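Local coordinates for PKS_KS domain-containing protein (Photorhabdus luminescens subsp. laumondii, PDB 6SMO) that probably acts as a beta-ketoacyl-ACP synthase of the thiolase-like superfamily, and binds a polyketone chain in its ligand pocket, at residues 391-397 and 408-414; 361-365 and 377-381; 47-52 and 384-390. All coordinates share one frame; numbering follows the deposited sequence.

Contact 1: residues 391-397 and 408-414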
# COMPACT_ATOMS: atom_id res chain seq x y z
N VAL B 391 -21.58 -18.93 -10.95
CA VAL B 391 -20.58 -18.92 -9.85
C VAL B 391 -19.47 -19.93 -10.20
O VAL B 391 -19.79 -21.12 -10.35
CB VAL B 391 -21.24 -19.25 -8.50
CG1 VAL B 391 -20.21 -19.38 -7.39
CG2 VAL B 391 -22.29 -18.22 -8.12
N HIS B 392 -18.23 -19.45 -10.35
CA HIS B 392 -17.04 -20.29 -10.65
C HIS B 392 -16.70 -21.13 -9.43
O HIS B 392 -16.91 -20.69 -8.30
CB HIS B 392 -15.86 -19.43 -11.15
CG HIS B 392 -15.19 -18.60 -10.10
ND1 HIS B 392 -14.44 -19.15 -9.08
CD2 HIS B 392 -15.13 -17.26 -9.92
CE1 HIS B 392 -13.97 -18.19 -8.31
NE2 HIS B 392 -14.38 -17.02 -8.81
N PRO B 393 -16.17 -22.36 -9.61
CA PRO B 393 -15.85 -23.23 -8.48
C PRO B 393 -14.46 -22.98 -7.87
O PRO B 393 -13.64 -22.36 -8.52
CB PRO B 393 -15.88 -24.62 -9.13
CG PRO B 393 -15.37 -24.37 -10.54
CD PRO B 393 -15.85 -22.98 -10.90
N THR B 394 -14.25 -23.46 -6.64
CA THR B 394 -12.92 -23.59 -5.99
C THR B 394 -12.35 -24.96 -6.35
O THR B 394 -12.80 -25.96 -5.74
CB THR B 394 -13.02 -23.40 -4.47
OG1 THR B 394 -13.83 -22.26 -4.20
CG2 THR B 394 -11.67 -23.23 -3.81
N ILE B 395 -11.43 -25.02 -7.31
CA ILE B 395 -10.86 -26.30 -7.84
C ILE B 395 -9.80 -26.83 -6.88
O ILE B 395 -9.42 -26.10 -5.94
CB ILE B 395 -10.31 -26.14 -9.28
CG1 ILE B 395 -9.09 -25.22 -9.34
CG2 ILE B 395 -11.42 -25.68 -10.22
CD1 ILE B 395 -8.22 -25.44 -10.56
N ASN B 396 -9.35 -28.07 -7.10
CA ASN B 396 -8.30 -28.77 -6.32
C ASN B 396 -8.79 -29.02 -4.89
O ASN B 396 -7.94 -29.12 -3.98
CB ASN B 396 -6.98 -27.99 -6.33
CG ASN B 396 -6.56 -27.54 -7.71
OD1 ASN B 396 -6.82 -28.22 -8.70
ND2 ASN B 396 -5.91 -26.39 -7.80
N TYR B 397 -10.11 -29.14 -4.69
CA TYR B 397 -10.73 -29.45 -3.38
C TYR B 397 -10.60 -30.95 -3.11
O TYR B 397 -11.36 -31.75 -3.71
CB TYR B 397 -12.19 -28.99 -3.32
CG TYR B 397 -12.77 -28.99 -1.93
CD1 TYR B 397 -12.58 -27.91 -1.09
CD2 TYR B 397 -13.49 -30.07 -1.45
CE1 TYR B 397 -13.10 -27.89 0.20
CE2 TYR B 397 -14.02 -30.07 -0.17
CZ TYR B 397 -13.82 -28.98 0.66
OH TYR B 397 -14.34 -28.97 1.93
N TYR B 408 -18.14 -24.26 -0.36
CA TYR B 408 -16.98 -23.67 -1.08
C TYR B 408 -17.05 -23.97 -2.58
O TYR B 408 -16.09 -23.62 -3.29
CB TYR B 408 -15.66 -24.15 -0.47
CG TYR B 408 -15.50 -23.78 0.99
CD1 TYR B 408 -15.48 -22.46 1.39
CD2 TYR B 408 -15.36 -24.76 1.96
CE1 TYR B 408 -15.34 -22.11 2.72
CE2 TYR B 408 -15.22 -24.43 3.30
CZ TYR B 408 -15.20 -23.10 3.68
OH TYR B 408 -15.06 -22.77 5.00
N ILE B 409 -18.16 -24.57 -3.05
CA ILE B 409 -18.43 -24.83 -4.50
C ILE B 409 -17.24 -25.61 -5.08
O ILE B 409 -16.54 -25.11 -5.95
CB ILE B 409 -18.68 -23.52 -5.26
CG1 ILE B 409 -19.55 -22.54 -4.46
CG2 ILE B 409 -19.26 -23.78 -6.64
CD1 ILE B 409 -19.15 -21.10 -4.63
N PRO B 410 -16.98 -26.85 -4.60
CA PRO B 410 -15.76 -27.57 -4.97
C PRO B 410 -15.79 -28.16 -6.39
O PRO B 410 -16.70 -28.91 -6.69
CB PRO B 410 -15.69 -28.68 -3.91
CG PRO B 410 -17.14 -28.96 -3.58
CD PRO B 410 -17.83 -27.61 -3.68
N ASN B 411 -14.81 -27.78 -7.22
CA ASN B 411 -14.40 -28.47 -8.48
C ASN B 411 -15.33 -28.07 -9.64
O ASN B 411 -14.80 -27.59 -10.66
CB ASN B 411 -14.30 -29.98 -8.28
CG ASN B 411 -13.35 -30.37 -7.17
OD1 ASN B 411 -12.38 -29.66 -6.91
ND2 ASN B 411 -13.62 -31.48 -6.51
N GLN B 412 -16.65 -28.27 -9.50
CA GLN B 412 -17.66 -27.95 -10.55
C GLN B 412 -18.50 -26.75 -10.10
O GLN B 412 -19.03 -26.78 -8.98
CB GLN B 412 -18.55 -29.17 -10.83
CG GLN B 412 -17.98 -30.11 -11.88
CD GLN B 412 -18.02 -29.54 -13.28
OE1 GLN B 412 -18.83 -28.68 -13.60
NE2 GLN B 412 -17.14 -30.04 -14.14
N GLY B 413 -18.61 -25.74 -10.97
CA GLY B 413 -19.46 -24.54 -10.77
C GLY B 413 -20.89 -24.80 -11.19
O GLY B 413 -21.19 -25.95 -11.59
N CYS B 414 -21.75 -23.78 -11.11
CA CYS B 414 -23.20 -23.88 -11.44
C CYS B 414 -23.82 -22.48 -11.61
O CYS B 414 -23.23 -21.51 -11.11
CB CYS B 414 -23.96 -24.63 -10.34
SG CYS B 414 -23.86 -23.83 -8.72
O HOH W 1 -9.75 -29.80 -9.18
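Thr394 is held against 408-414 by both its backbone and its side chain. Its N donates to Ile409 O at 2.9 Å, and its hydroxyl OG1 donates to Tyr408 O at 2.8 Å, approaching nearly along the C=O axis. With OG1 beside the backbone N (chi1 -46°), one residue reaches the carbonyls of Tyr408 and Ile409 in the other segment. Thr394 O in turn accepts from Asn411 N at 3.1 Å. Next to this, the side chain of Asn411 folds back: OD1 accepts from Tyr397 N at 3.2 Å, in the carbonyl plane and on a lone pair. A water that accepts from Asn396 N at 2.7 Å donates weakly to the same OD1. The Tyr397 side chain runs alongside Pro410, with CG 3.5 Å from Pro410 CB. The two segments thus form the paired arms of a loop that leaves and re-enters a two-stranded antiparallel sheet in the ketosynthase domain. At its base Val391 and Cys414 are a hydrogen-bonded pair, Val391 N giving a bond of 3.1 Å to Cys414 O and Val391 O receiving a weak one in return. Between base and tip, the Pro393 ring lies against the backbone of the other arm, its CG 3.3 Å from Asn411 O. Further out, His392 O accepts from Asn361 ND2, and Asn396 ND2 donates to Thr248 O. The Tyr408 ring stacks on Phe251, while its OH is hydrogen-bonded to Ser344 OG.

Contact 2: residues 361-365 and 377-381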
# COMPACT_ATOMS: atom_id res chain seq x y z
N ASN B 361 -16.41 -18.82 -2.77
CA ASN B 361 -15.35 -19.34 -3.68
C ASN B 361 -14.08 -18.49 -3.56
O ASN B 361 -14.13 -17.38 -3.00
CB ASN B 361 -15.82 -19.41 -5.13
CG ASN B 361 -16.31 -18.09 -5.70
OD1 ASN B 361 -16.22 -17.06 -5.04
ND2 ASN B 361 -16.82 -18.12 -6.92
N SER B 362 -12.97 -19.04 -4.07
CA SER B 362 -11.65 -18.39 -4.21
C SER B 362 -11.13 -18.62 -5.64
O SER B 362 -11.05 -19.79 -6.05
CB SER B 362 -10.67 -18.91 -3.19
OG SER B 362 -9.39 -18.33 -3.37
N LEU B 363 -10.80 -17.54 -6.36
CA LEU B 363 -10.27 -17.60 -7.75
C LEU B 363 -8.80 -18.04 -7.72
O LEU B 363 -8.31 -18.51 -8.76
CB LEU B 363 -10.42 -16.23 -8.41
CG LEU B 363 -10.33 -16.23 -9.94
CD1 LEU B 363 -11.61 -16.77 -10.56
CD2 LEU B 363 -10.02 -14.84 -10.47
N LYS B 364 -8.13 -17.89 -6.57
CA LYS B 364 -6.68 -18.18 -6.38
C LYS B 364 -6.40 -19.69 -6.53
O LYS B 364 -5.22 -20.04 -6.63
CB LYS B 364 -6.20 -17.68 -5.02
CG LYS B 364 -6.21 -16.17 -4.84
CD LYS B 364 -5.65 -15.72 -3.51
CE LYS B 364 -5.66 -14.22 -3.32
NZ LYS B 364 -7.03 -13.68 -3.16
N SER B 365 -7.44 -20.53 -6.55
CA SER B 365 -7.34 -21.99 -6.82
C SER B 365 -6.95 -22.24 -8.29
O SER B 365 -6.32 -23.28 -8.55
CB SER B 365 -8.63 -22.70 -6.47
OG SER B 365 -9.71 -22.20 -7.24
N ILE B 377 -8.50 -8.72 -10.18
CA ILE B 377 -8.80 -9.86 -11.10
C ILE B 377 -10.07 -10.58 -10.60
O ILE B 377 -10.93 -10.91 -11.44
CB ILE B 377 -7.60 -10.82 -11.23
CG1 ILE B 377 -6.39 -10.13 -11.87
CG2 ILE B 377 -7.98 -12.08 -11.99
CD1 ILE B 377 -5.07 -10.81 -11.58
N GLU B 378 -10.17 -10.80 -9.28
CA GLU B 378 -11.35 -11.42 -8.62
C GLU B 378 -12.55 -10.47 -8.70
O GLU B 378 -13.68 -10.98 -8.80
CB GLU B 378 -11.03 -11.77 -7.17
CG GLU B 378 -10.13 -12.98 -7.01
CD GLU B 378 -9.51 -13.14 -5.63
OE1 GLU B 378 -10.21 -12.89 -4.63
OE2 GLU B 378 -8.32 -13.50 -5.56
N SER B 379 -12.31 -9.16 -8.64
CA SER B 379 -13.34 -8.09 -8.79
C SER B 379 -13.88 -8.08 -10.22
O SER B 379 -15.10 -7.83 -10.38
CB SER B 379 -12.81 -6.74 -8.38
OG SER B 379 -12.80 -6.60 -6.97
N VAL B 380 -13.03 -8.31 -11.22
CA VAL B 380 -13.43 -8.45 -12.65
C VAL B 380 -14.28 -9.72 -12.79
O VAL B 380 -15.35 -9.65 -13.43
CB VAL B 380 -12.21 -8.48 -13.60
CG1 VAL B 380 -12.57 -8.95 -15.00
CG2 VAL B 380 -11.52 -7.12 -13.66
N ALA B 381 -13.81 -10.84 -12.22
CA ALA B 381 -14.49 -12.15 -12.21
C ALA B 381 -15.85 -12.03 -11.51
O ALA B 381 -16.83 -12.62 -12.01
CB ALA B 381 -13.62 -13.18 -11.53
O HOH W 2 -8.43 -11.09 -3.12
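Glu378 reaches from its helix past Leu363 to the amine of Lys364. Beyond CB, its CG meets Leu363 CB at 3.6 Å, the two side chains sliding past each other in opposite directions. An extended chi2 (164°) carries the carboxylate beyond the leucine, where the lysine chain crosses it at about a right angle. At the tip, OE2 accepts from Lys364 NZ at 2.7 Å through its syn lone pair, forming a salt bridge. A water donates to Glu378 OE1 at 2.9 Å and accepts from Lys364 NZ at the same distance; direct and water-mediated links therefore close a ring that includes the carboxylate. Lys364 is extended until its last torsion, where a bend (chi4 69°) turns NZ into this site. Beneath the polar pair, Leu363 CD2 packs 3.8 Å from Ile377 CG2 and 4.1 Å from Ala381 CB. The contact joins the turn after strand 360-361 to helix 372-388 in the buried interior of the thiolase fold. Lys364 also touches His369 of the ligand pocket, and its side chain lies about 7 Å from the bound polyketone. With His332 O as a further acceptor, NZ has three hydrogen-bond partners, which fix the amine's position and satisfy its polarity inside the protein.

Contact 3: residues 47-52 and 384-390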
# COMPACT_ATOMS: atom_id res chain seq x y z
N PHE B 47 -10.72 -15.16 -20.35
CA PHE B 47 -10.64 -15.20 -18.87
C PHE B 47 -11.86 -15.94 -18.30
O PHE B 47 -11.66 -16.83 -17.45
CB PHE B 47 -10.54 -13.78 -18.29
CG PHE B 47 -10.61 -13.71 -16.79
CD1 PHE B 47 -9.54 -14.13 -16.01
CD2 PHE B 47 -11.73 -13.21 -16.15
CE1 PHE B 47 -9.60 -14.06 -14.63
CE2 PHE B 47 -11.79 -13.13 -14.76
CZ PHE B 47 -10.72 -13.56 -14.01
N TRP B 48 -13.07 -15.58 -18.75
CA TRP B 48 -14.35 -16.13 -18.22
C TRP B 48 -14.47 -17.62 -18.55
O TRP B 48 -14.78 -18.40 -17.63
CB TRP B 48 -15.56 -15.35 -18.77
CG TRP B 48 -16.86 -15.98 -18.39
CD1 TRP B 48 -17.72 -16.66 -19.20
CD2 TRP B 48 -17.42 -16.05 -17.06
NE1 TRP B 48 -18.79 -17.12 -18.48
CE2 TRP B 48 -18.63 -16.77 -17.17
CE3 TRP B 48 -17.03 -15.58 -15.81
CZ2 TRP B 48 -19.45 -17.01 -16.06
CZ3 TRP B 48 -17.83 -15.81 -14.72
CH2 TRP B 48 -19.03 -16.52 -14.85
N ASN B 49 -14.26 -17.99 -19.82
CA ASN B 49 -14.42 -19.37 -20.35
C ASN B 49 -13.63 -20.36 -19.49
O ASN B 49 -14.19 -21.43 -19.16
CB ASN B 49 -14.00 -19.48 -21.82
CG ASN B 49 -14.96 -18.79 -22.77
OD1 ASN B 49 -16.14 -18.67 -22.49
ND2 ASN B 49 -14.44 -18.34 -23.90
N ASN B 50 -12.39 -20.02 -19.14
CA ASN B 50 -11.45 -20.91 -18.41
C ASN B 50 -11.91 -21.08 -16.96
O ASN B 50 -11.93 -22.24 -16.48
CB ASN B 50 -10.00 -20.41 -18.51
CG ASN B 50 -9.40 -20.64 -19.88
OD1 ASN B 50 -8.89 -19.71 -20.50
ND2 ASN B 50 -9.47 -21.86 -20.37
N ILE B 51 -12.29 -19.99 -16.28
CA ILE B 51 -12.71 -20.02 -14.84
C ILE B 51 -14.10 -20.65 -14.73
O ILE B 51 -14.39 -21.25 -13.67
CB ILE B 51 -12.64 -18.63 -14.17
CG1 ILE B 51 -13.67 -17.64 -14.74
CG2 ILE B 51 -11.23 -18.07 -14.24
CD1 ILE B 51 -13.95 -16.46 -13.84
N HIS B 52 -14.93 -20.54 -15.78
CA HIS B 52 -16.27 -21.17 -15.88
C HIS B 52 -16.12 -22.70 -15.80
O HIS B 52 -16.83 -23.32 -14.99
CB HIS B 52 -16.98 -20.74 -17.17
CG HIS B 52 -18.35 -21.31 -17.32
ND1 HIS B 52 -18.58 -22.56 -17.85
CD2 HIS B 52 -19.57 -20.81 -17.00
CE1 HIS B 52 -19.87 -22.81 -17.86
NE2 HIS B 52 -20.50 -21.75 -17.35
N LEU B 384 -18.44 -10.31 -13.77
CA LEU B 384 -18.86 -11.28 -14.82
C LEU B 384 -19.82 -12.32 -14.22
O LEU B 384 -20.77 -12.71 -14.92
CB LEU B 384 -17.61 -11.96 -15.40
CG LEU B 384 -16.71 -11.07 -16.25
CD1 LEU B 384 -15.34 -11.70 -16.44
CD2 LEU B 384 -17.35 -10.77 -17.59
N GLU B 385 -19.58 -12.74 -12.97
CA GLU B 385 -20.41 -13.74 -12.24
C GLU B 385 -21.83 -13.20 -12.04
O GLU B 385 -22.78 -13.96 -12.30
CB GLU B 385 -19.77 -14.10 -10.89
CG GLU B 385 -18.67 -15.14 -10.99
CD GLU B 385 -17.99 -15.44 -9.67
OE1 GLU B 385 -17.46 -14.50 -9.05
OE2 GLU B 385 -18.00 -16.62 -9.25
N ILE B 386 -21.96 -11.94 -11.60
CA ILE B 386 -23.26 -11.27 -11.34
C ILE B 386 -24.00 -11.07 -12.67
O ILE B 386 -25.22 -11.32 -12.71
CB ILE B 386 -23.06 -9.94 -10.58
CG1 ILE B 386 -22.55 -10.18 -9.15
CG2 ILE B 386 -24.33 -9.10 -10.59
CD1 ILE B 386 -21.97 -8.96 -8.48
N GLU B 387 -23.28 -10.62 -13.71
CA GLU B 387 -23.82 -10.39 -15.08
C GLU B 387 -24.44 -11.68 -15.62
O GLU B 387 -25.61 -11.64 -16.05
CB GLU B 387 -22.72 -9.90 -16.02
CG GLU B 387 -22.97 -8.52 -16.58
CD GLU B 387 -23.82 -8.49 -17.84
OE1 GLU B 387 -24.85 -7.79 -17.84
OE2 GLU B 387 -23.43 -9.15 -18.82
N LYS B 388 -23.68 -12.78 -15.59
CA LYS B 388 -24.03 -14.07 -16.25
C LYS B 388 -24.76 -15.00 -15.28
O LYS B 388 -25.10 -16.13 -15.69
CB LYS B 388 -22.76 -14.71 -16.83
CG LYS B 388 -22.16 -13.97 -18.02
CD LYS B 388 -20.72 -14.33 -18.31
CE LYS B 388 -20.13 -13.53 -19.45
NZ LYS B 388 -20.57 -14.05 -20.77
N GLN B 389 -25.01 -14.55 -14.04
CA GLN B 389 -25.73 -15.31 -12.98
C GLN B 389 -25.12 -16.72 -12.86
O GLN B 389 -25.89 -17.69 -12.74
CB GLN B 389 -27.23 -15.38 -13.29
CG GLN B 389 -27.92 -14.02 -13.28
CD GLN B 389 -28.15 -13.48 -11.89
OE1 GLN B 389 -27.22 -13.06 -11.21
NE2 GLN B 389 -29.40 -13.48 -11.46
N TYR B 390 -23.79 -16.80 -12.89
CA TYR B 390 -23.00 -18.05 -12.74
C TYR B 390 -21.95 -17.85 -11.65
O TYR B 390 -21.51 -16.70 -11.45
CB TYR B 390 -22.34 -18.45 -14.07
CG TYR B 390 -21.69 -19.81 -14.07
CD1 TYR B 390 -22.41 -20.95 -14.40
CD2 TYR B 390 -20.36 -19.96 -13.72
CE1 TYR B 390 -21.82 -22.20 -14.39
CE2 TYR B 390 -19.75 -21.21 -13.71
CZ TYR B 390 -20.49 -22.33 -14.05
OH TYR B 390 -19.90 -23.57 -14.05
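OE2 of Glu385 is gripped by His392 N and Asn361 ND2, both outside the two segments, while CG of the same side chain lies at the edge of the Trp48 indole, 3.9 Å from CZ3. Around Trp48 an aromatic cluster with His52 and Tyr390 joins helix 44-53 to the end of helix 372-388 on the flank of the thiolase fold of this ketosynthase. The segment axes cross at -82° and stay 12.1 Å apart at their closest, a separation bridged by large side chains. Trp48, with CG anti to the backbone N (chi1 173°), reaches toward the second helix. The indole slides past Leu384, whose CB is 3.7 Å from Trp48 CE3, and one face is covered by the aliphatic chain of Lys388. CD of that lysine makes a CH-pi contact, 3.4 Å from Trp48 NE1; the bent chain end leaves NZ off-centre above the five-membered ring in a cation-pi interaction. At the far edge, in the indole plane, Tyr390 CB approaches CZ2. On the other side of Trp48, His52 CB sits near the opposite face of the indole, toward its rim. The imidazole of His52 and the ring of Tyr390 form an offset stack, centroids 3.9 Å apart and planes inclined by 25°, in which His52 CD2 lies over the centre of the phenol ring and NE2 comes 3.3 Å from Tyr390 CE1.

In the fold
From the N terminus, helix 44-53, the first helix, supplies the first half of contact 3, which closes at the end of helix 372-388 across the 331 residues that lie between its segments. Contact 2 is nested inside that long loop, folding the turn after strand 360-361 back on the same helix across 11 residues. Contact 1 follows in series, opening just beyond contact 3 and closing a ten-residue loop without helix or strand. Phe47 joins contacts 2 and 3 by touching Leu363, Ile377 and Ala381, while the Tyr390 hydroxyl packs against Gly413 of contact 1. Contacts 2 and 3 meet on helix 372-388, and His392 joins the loop of contact 1 to them through Asn361 and Glu385.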